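Side-chain contacts in exosome complex component Rrp42 (PDB 2PO1), which serves as a probably non-catalytic subunit of the archaeal exosome, an RNA-degrading complex, where it probably contributes to structuring the active site of its partner Rrp41: residues His17-Asn20 and Leu21-Gly25; Val210-Leu214 and Asp215-Val219. All blocks are in the same frame, centred on the assembly; numbering follows the deposited sequence.

Interaction 1 of 2, residues His17-Asn20 and Leu21-Gly25; sequences HIIN and LLKEG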
loop_
_atom_site.group_PDB
_atom_site.type_symbol
_atom_site.label_atom_id
_atom_site.label_comp_id
_atom_site.label_asym_id
_atom_site.label_seq_id
_atom_site.Cartn_x
_atom_site.Cartn_y
_atom_site.Cartn_z
ATOM N N HIS C 17 18.600 -2.129 -38.103
ATOM C CA HIS C 17 18.008 -2.971 -39.100
ATOM C C HIS C 17 16.603 -2.501 -39.444
ATOM O O HIS C 17 16.241 -2.375 -40.620
ATOM C CB HIS C 17 17.951 -4.411 -38.641
ATOM C CG HIS C 17 17.396 -5.321 -39.684
ATOM N ND1 HIS C 17 17.857 -5.321 -40.983
ATOM C CD2 HIS C 17 16.405 -6.241 -39.632
ATOM C CE1 HIS C 17 17.189 -6.216 -41.688
ATOM N NE2 HIS C 17 16.295 -6.782 -40.893
ATOM N N ILE C 18 15.825 -2.266 -38.397
ATOM C CA ILE C 18 14.490 -1.694 -38.544
ATOM C C ILE C 18 14.504 -0.325 -39.280
ATOM O O ILE C 18 13.771 -0.167 -40.237
ATOM C CB ILE C 18 13.737 -1.735 -37.242
ATOM C CG1 ILE C 18 13.555 -3.202 -36.825
ATOM C CG2 ILE C 18 12.409 -1.038 -37.332
ATOM C CD1 ILE C 18 12.902 -3.365 -35.453
ATOM N N ILE C 19 15.351 0.626 -38.891
ATOM C CA ILE C 19 15.378 1.894 -39.616
ATOM C C ILE C 19 15.695 1.724 -41.078
ATOM O O ILE C 19 15.048 2.333 -41.922
ATOM C CB ILE C 19 16.335 2.912 -39.004
ATOM C CG1 ILE C 19 15.602 3.731 -37.936
ATOM C CG2 ILE C 19 16.892 3.862 -40.072
ATOM C CD1 ILE C 19 16.585 4.531 -37.099
ATOM N N ASN C 20 16.686 0.883 -41.390
ATOM C CA ASN C 20 17.140 0.729 -42.736
ATOM C C ASN C 20 16.100 0.037 -43.566
ATOM O O ASN C 20 15.877 0.436 -44.694
ATOM C CB ASN C 20 18.493 0.002 -42.794
ATOM C CG ASN C 20 19.629 0.853 -42.278
ATOM O OD1 ASN C 20 19.389 1.898 -41.664
ATOM N ND2 ASN C 20 20.884 0.411 -42.496
ATOM N N LEU C 21 15.486 -1.010 -43.038
ATOM C CA LEU C 21 14.370 -1.617 -43.730
ATOM C C LEU C 21 13.307 -0.564 -44.012
ATOM O O LEU C 21 12.788 -0.492 -45.123
ATOM C CB LEU C 21 13.736 -2.722 -42.902
ATOM C CG LEU C 21 14.179 -4.152 -43.152
ATOM C CD1 LEU C 21 13.388 -5.081 -42.288
ATOM C CD2 LEU C 21 14.011 -4.528 -44.571
ATOM N N LEU C 22 13.017 0.270 -43.011
ATOM C CA LEU C 22 12.007 1.306 -43.174
ATOM C C LEU C 22 12.321 2.210 -44.321
ATOM O O LEU C 22 11.427 2.554 -45.087
ATOM C CB LEU C 22 11.863 2.132 -41.921
ATOM C CG LEU C 22 10.845 1.685 -40.898
ATOM C CD1 LEU C 22 10.637 2.885 -40.012
ATOM C CD2 LEU C 22 9.537 1.233 -41.530
ATOM N N LYS C 23 13.599 2.570 -44.462
ATOM C CA LYS C 23 14.076 3.360 -45.621
ATOM C C LYS C 23 13.780 2.705 -46.963
ATOM O O LYS C 23 13.662 3.381 -47.996
ATOM C CB LYS C 23 15.578 3.632 -45.497
ATOM C CG LYS C 23 15.963 4.876 -44.659
ATOM C CD LYS C 23 15.228 4.987 -43.332
ATOM C CE LYS C 23 15.750 6.172 -42.487
ATOM N NZ LYS C 23 17.247 6.215 -42.415
ATOM N N GLU C 24 13.648 1.388 -46.962
ATOM C CA GLU C 24 13.398 0.657 -48.187
ATOM C C GLU C 24 11.924 0.312 -48.285
ATOM O O GLU C 24 11.524 -0.526 -49.106
ATOM C CB GLU C 24 14.258 -0.607 -48.233
ATOM C CG GLU C 24 15.738 -0.357 -47.981
ATOM C CD GLU C 24 16.528 -1.650 -47.873
ATOM O OE1 GLU C 24 16.568 -2.387 -48.889
ATOM O OE2 GLU C 24 17.097 -1.924 -46.772
ATOM N N GLY C 25 11.127 0.957 -47.425
ATOM C CA GLY C 25 9.688 0.881 -47.485
ATOM C C GLY C 25 9.245 -0.410 -46.880
ATOM O O GLY C 25 8.115 -0.848 -47.124
#
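The imidazole of His17 and the isobutyl group of Leu21 meet one helical turn apart through a CH-pi contact. Leu21 CG sits over a face of the ring, 4.2 Å from its centroid and 26° off the normal. Leu21 CD1 comes to 3.6 Å from His17 NE2, so the methyl is shifted toward that side of the ring. With CG anti to the backbone N (chi1 -177°), the histidine carries its ring forward along the helix, where Leu21 can meet it. Were Leu21 exchanged for an alanine, the imidazole face would probably lose its aliphatic cover and the ring be freer to turn.

On another face, Ile19 and Lys23 run side by side, pointing the same way. The lysine chain, bent at chi2 and chi4, follows the isoleucine: its NZ ends 3.3 Å from Ile19 CG2, while its CD comes to 3.0 Å from Ile19 O, a tight approach of methylene to carbonyl.

The main chain supplies the polar bonds. Leu21 N to His17 O is nearly straight (170°), and Leu22 N to Ile18 O and Lys23 N to Ile19 O continue the alpha-helical pattern. Glu24 N bonds only weakly to Asn20 O and more closely to Leu21 O, 2.8 Å away. Here the helix closes in a Schellman motif with Gly25, at positive phi, as its C' residue: Gly25 N bonds to Leu22 O, and Lys26 N pairs with Leu21 O. Ile18 and Leu22 are buried, Leu22 against Ile204 and Val209.

The side chains thus meet by CH-pi contact and by the lysine chain and its NZ lying along Ile19. No side-chain hydrogen bond or salt bridge crosses the segments, and the directional hold comes from the main chain and its Schellman ending.

Interaction 2 of 2, residues Val210-Leu214 and Asp215-Val219; sequences VDPSL and DEELV
Pro212 and Ser213 run extended into the first turn of a helix, where Glu217 N bonds to Ser213 O at 2.8 Å, and Leu218 N to Leu214 O one residue on. Ser213 is the N-cap, and with Glu216 it forms a capping box. Its OG, turned between the backbone N and the carbonyl carbon (chi1 60°), accepts from Glu216 N at 3.3 Å. In return, Ser213 N donates to Glu216 OE2 at 3.1 Å, meeting the carboxylate on its anti side, 28° out of plane. A water accepts from Asp215 N at 2.9 Å and is weakly bonded to Ser213 OG, so a further amide of the first turn is served.

Apolar contacts flank the cap. Pro212 CB lies 3.9 Å from Glu217 CG, the ring and the extended glutamate chain passing at a slant, and Leu214 CD2 reaches Leu218 CG at 4.1 Å. Both carboxylates have partners beyond the turn: Glu216 OE2 also forms a salt bridge with Arg27, and Glu217 OE2 one with Lys223.

The helix, 214-219, links strand 207-210 to strand 222-228, which flank strand 197-204 in the four-stranded antiparallel sheet. Pro212 and Glu216 rest on Ala202 and Ile204 of that middle strand, while helix 13-23 packs beside this helix.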
loop_
_atom_site.group_PDB
_atom_site.type_symbol
_atom_site.label_atom_id
_atom_site.label_comp_id
_atom_site.label_asym_id
_atom_site.label_seq_id
_atom_site.Cartn_x
_atom_site.Cartn_y
_atom_site.Cartn_z
ATOM N N VAL C 210 1.812 1.909 -38.737
ATOM C CA VAL C 210 0.693 1.572 -37.888
ATOM C C VAL C 210 0.906 0.184 -37.278
ATOM O O VAL C 210 1.607 -0.682 -37.847
ATOM C CB VAL C 210 -0.637 1.621 -38.649
ATOM C CG1 VAL C 210 -0.721 0.469 -39.549
ATOM C CG2 VAL C 210 -1.804 1.509 -37.659
ATOM N N ASP C 211 0.311 -0.001 -36.103
ATOM C CA ASP C 211 0.360 -1.266 -35.377
ATOM C C ASP C 211 1.790 -1.767 -35.225
ATOM O O ASP C 211 2.127 -2.807 -35.781
ATOM C CB ASP C 211 -0.488 -2.311 -36.072
ATOM C CG ASP C 211 -0.523 -3.627 -35.337
ATOM O OD1 ASP C 211 -0.618 -4.651 -36.040
ATOM O OD2 ASP C 211 -0.471 -3.643 -34.082
ATOM N N PRO C 212 2.598 -1.074 -34.385
ATOM C CA PRO C 212 4.012 -1.369 -34.212
ATOM C C PRO C 212 4.091 -2.650 -33.408
ATOM O O PRO C 212 3.334 -2.799 -32.476
ATOM C CB PRO C 212 4.524 -0.168 -33.362
ATOM C CG PRO C 212 3.360 0.318 -32.618
ATOM C CD PRO C 212 2.153 0.035 -33.512
ATOM N N SER C 213 4.904 -3.592 -33.822
ATOM C CA SER C 213 5.178 -4.790 -33.021
ATOM C C SER C 213 6.132 -4.346 -31.920
ATOM O O SER C 213 6.624 -3.218 -31.934
ATOM C CB SER C 213 5.916 -5.807 -33.857
ATOM O OG SER C 213 7.154 -5.244 -34.302
ATOM N N LEU C 214 6.444 -5.249 -31.002
ATOM C CA LEU C 214 7.333 -4.936 -29.884
ATOM C C LEU C 214 8.680 -4.513 -30.425
ATOM O O LEU C 214 9.249 -3.516 -29.976
ATOM C CB LEU C 214 7.521 -6.175 -29.053
ATOM C CG LEU C 214 7.564 -6.153 -27.547
ATOM C CD1 LEU C 214 8.334 -7.417 -27.171
ATOM C CD2 LEU C 214 8.119 -4.850 -26.997
ATOM N N ASP C 215 9.175 -5.241 -31.428
ATOM C CA ASP C 215 10.480 -4.927 -32.001
ATOM C C ASP C 215 10.458 -3.500 -32.571
ATOM O O ASP C 215 11.424 -2.790 -32.442
ATOM C CB ASP C 215 10.824 -5.899 -33.110
ATOM C CG ASP C 215 11.274 -7.245 -32.575
ATOM O OD1 ASP C 215 11.832 -7.275 -31.441
ATOM O OD2 ASP C 215 11.056 -8.251 -33.282
ATOM N N GLU C 216 9.326 -3.081 -33.140
ATOM C CA GLU C 216 9.221 -1.696 -33.609
ATOM C C GLU C 216 9.083 -0.729 -32.431
ATOM O O GLU C 216 9.679 0.353 -32.436
ATOM C CB GLU C 216 8.100 -1.537 -34.590
ATOM C CG GLU C 216 8.479 -2.046 -35.968
ATOM C CD GLU C 216 7.319 -2.368 -36.850
ATOM O OE1 GLU C 216 7.568 -2.556 -38.047
ATOM O OE2 GLU C 216 6.160 -2.424 -36.402
ATOM N N GLU C 217 8.315 -1.109 -31.419
ATOM C CA GLU C 217 8.210 -0.253 -30.227
ATOM C C GLU C 217 9.541 -0.101 -29.559
ATOM O O GLU C 217 9.858 0.957 -29.026
ATOM C CB GLU C 217 7.217 -0.789 -29.251
ATOM C CG GLU C 217 5.791 -0.701 -29.738
ATOM C CD GLU C 217 4.836 -1.402 -28.809
ATOM O OE1 GLU C 217 5.267 -2.222 -27.991
ATOM O OE2 GLU C 217 3.636 -1.126 -28.901
ATOM N N LEU C 218 10.349 -1.144 -29.605
ATOM C CA LEU C 218 11.701 -1.047 -29.047
ATOM C C LEU C 218 12.557 0.018 -29.692
ATOM O O LEU C 218 13.381 0.624 -29.031
ATOM C CB LEU C 218 12.404 -2.401 -28.991
ATOM C CG LEU C 218 11.755 -3.367 -27.999
ATOM C CD1 LEU C 218 12.337 -4.765 -28.153
ATOM C CD2 LEU C 218 11.876 -2.907 -26.516
ATOM N N VAL C 219 12.342 0.309 -30.970
ATOM C CA VAL C 219 13.168 1.270 -31.653
ATOM C C VAL C 219 12.454 2.580 -32.000
ATOM O O VAL C 219 13.056 3.464 -32.571
ATOM C CB VAL C 219 13.751 0.643 -32.946
ATOM C CG1 VAL C 219 14.219 -0.796 -32.669
ATOM C CG2 VAL C 219 12.751 0.686 -34.071
HETATM O O HOH W 1 8.137 -7.744 -32.503
#

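How the interactions relate
From the N terminus, interaction 1 comes first, at the C-terminal end of helix 13-23. Interaction 2 follows almost two hundred residues later, at the start of helix 214-219. Each is local, one within the end of a helix, the other from a loop into a helix's first turn, so neither closes a long loop, and they lie in series without nesting or crossing. In space their centres are about 13 Å apart and they touch: Ile18 CD1 is 3.4 Å from Asp215 O, and Ile18 CG2 is 3.7 Å from Val219 CG2. Those contacts join the two helices. Separately, Ile19 and Leu22 tie helix 13-23 to strands 197-204 and 207-210 of the sheet.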